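Local coordinates for peptidase family U32 (Geobacillus thermoleovorans, PDB 4HE6), which is of unknown function, and is the C-terminal domain of a putative U32-family peptidase, at residues G14-P17 with E18-I21. Residues are numbered along the deposited sequence; the frame is centred on the assembly and turned at random.
Sequences GYDP and ETGI
Asp16 turns its side chain into the bend formed by Pro17, Glu18 and Thr19, and its carboxylate accepts the N-H of Glu18 and, weakly, that of Thr19. CB, the first atom out, lies 3.4 Å from Thr19 OG1, and CG is at a similar distance from that hydroxyl. CG lies anti to the backbone N (chi1 -177°) and beside the carbonyl carbon, which brings the carboxylate to the N-H of Glu18. There OD1 accepts this N-H, the OD1 to N distance being 3.0 Å; the donor comes in on the anti side and somewhat out of the carboxylate plane. A second, weak bond reaches the same OD1 from Thr19 N. OD1 also touches Glu18 CB at 3.4 Å, while the other oxygen, OD2, lies nearest Thr19 OG1, 3.4 Å away but badly angled for a hydrogen bond, with the methyl CG2 a little farther off. This Asx turn starts the tight connection of a beta hairpin, which joins strand 10-16 to its antiparallel neighbour 21-26 at the surface of the domain. The backbone closes it: Gly20 N donates to Asp16 O (2.8 Å, C=O...N 169°), and Asp16 N donates almost straight to Ile21 O at 2.9 Å. Gly20 has a positive phi (81°), a conformation in which a side chain would collide with the carbonyl oxygen of Thr19, so glycine suits it. The Tyr15 ring stands obliquely beside the returning chain, its OH 3.6 Å from Gly20 CA, and its side chain also touches Val75 and Pro78. Replacing Asp16 by an alanine would probably leave the Glu18 N-H without its carboxylate acceptor and Thr19 OG1 without the CG packed against it.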
loop_
_atom_site.group_PDB
_atom_site.type_symbol
_atom_site.label_atom_id
_atom_site.label_comp_id
_atom_site.label_asym_id
_atom_site.label_seq_id
_atom_site.Cartn_x
_atom_site.Cartn_y
_atom_site.Cartn_z
ATOM N N GLY A 14 3.564 8.314 1.201
ATOM C CA GLY A 14 3.869 8.916 2.492
ATOM C C GLY A 14 3.580 7.920 3.577
ATOM O O GLY A 14 2.892 6.915 3.410
ATOM N N TYR A 15 4.146 8.231 4.735
ATOM C CA TYR A 15 3.999 7.395 5.915
ATOM C C TYR A 15 4.098 8.264 7.169
ATOM O O TYR A 15 5.043 9.006 7.287
ATOM C CB TYR A 15 5.111 6.302 5.951
ATOM C CG TYR A 15 5.076 5.534 7.240
ATOM C CD1 TYR A 15 4.077 4.633 7.549
ATOM C CD2 TYR A 15 6.090 5.696 8.190
ATOM C CE1 TYR A 15 4.035 3.918 8.726
ATOM C CE2 TYR A 15 6.059 5.000 9.407
ATOM C CZ TYR A 15 5.025 4.110 9.672
ATOM O OH TYR A 15 4.976 3.411 10.869
ATOM N N ASP A 16 3.115 8.161 8.032
ATOM C CA ASP A 16 3.078 8.919 9.289
ATOM C C ASP A 16 3.659 8.049 10.377
ATOM O O ASP A 16 3.004 7.097 10.801
ATOM C CB ASP A 16 1.653 9.351 9.629
ATOM C CG ASP A 16 1.580 10.203 10.876
ATOM O OD1 ASP A 16 2.436 10.123 11.763
ATOM O OD2 ASP A 16 0.588 10.979 10.923
ATOM N N PRO A 17 4.860 8.303 10.851
ATOM C CA PRO A 17 5.478 7.338 11.746
ATOM C C PRO A 17 4.939 7.428 13.162
ATOM O O PRO A 17 5.213 6.526 13.970
ATOM C CB PRO A 17 6.971 7.777 11.768
ATOM C CG PRO A 17 6.850 9.239 11.555
ATOM C CD PRO A 17 5.746 9.441 10.551
ATOM N N GLU A 18 4.140 8.417 13.487
ATOM C CA GLU A 18 3.491 8.485 14.770
ATOM C C GLU A 18 2.266 7.556 14.830
ATOM O O GLU A 18 1.989 6.965 15.881
ATOM C CB GLU A 18 3.105 9.898 15.129
ATOM C CG GLU A 18 4.283 10.822 15.305
ATOM C CD GLU A 18 5.125 10.623 16.536
ATOM O OE1 GLU A 18 4.676 9.966 17.479
ATOM O OE2 GLU A 18 6.256 11.181 16.516
ATOM N N THR A 19 1.525 7.456 13.743
ATOM C CA THR A 19 0.252 6.739 13.696
ATOM C C THR A 19 0.340 5.423 12.958
ATOM O O THR A 19 -0.564 4.573 13.054
ATOM C CB THR A 19 -0.875 7.573 13.108
ATOM O OG1 THR A 19 -0.503 7.840 11.795
ATOM C CG2 THR A 19 -1.059 8.908 13.815
ATOM N N GLY A 20 1.389 5.216 12.192
ATOM C CA GLY A 20 1.450 4.009 11.408
ATOM C C GLY A 20 0.660 4.030 10.112
ATOM O O GLY A 20 0.545 3.011 9.434
ATOM N N ILE A 21 0.082 5.123 9.727
ATOM C CA ILE A 21 -0.782 5.233 8.559
ATOM C C ILE A 21 0.040 5.572 7.337
ATOM O O ILE A 21 0.760 6.587 7.285
ATOM C CB ILE A 21 -1.953 6.202 8.773
ATOM C CG1 ILE A 21 -2.860 5.628 9.866
ATOM C CG2 ILE A 21 -2.650 6.460 7.445
ATOM C CD1 ILE A 21 -3.742 6.711 10.430
#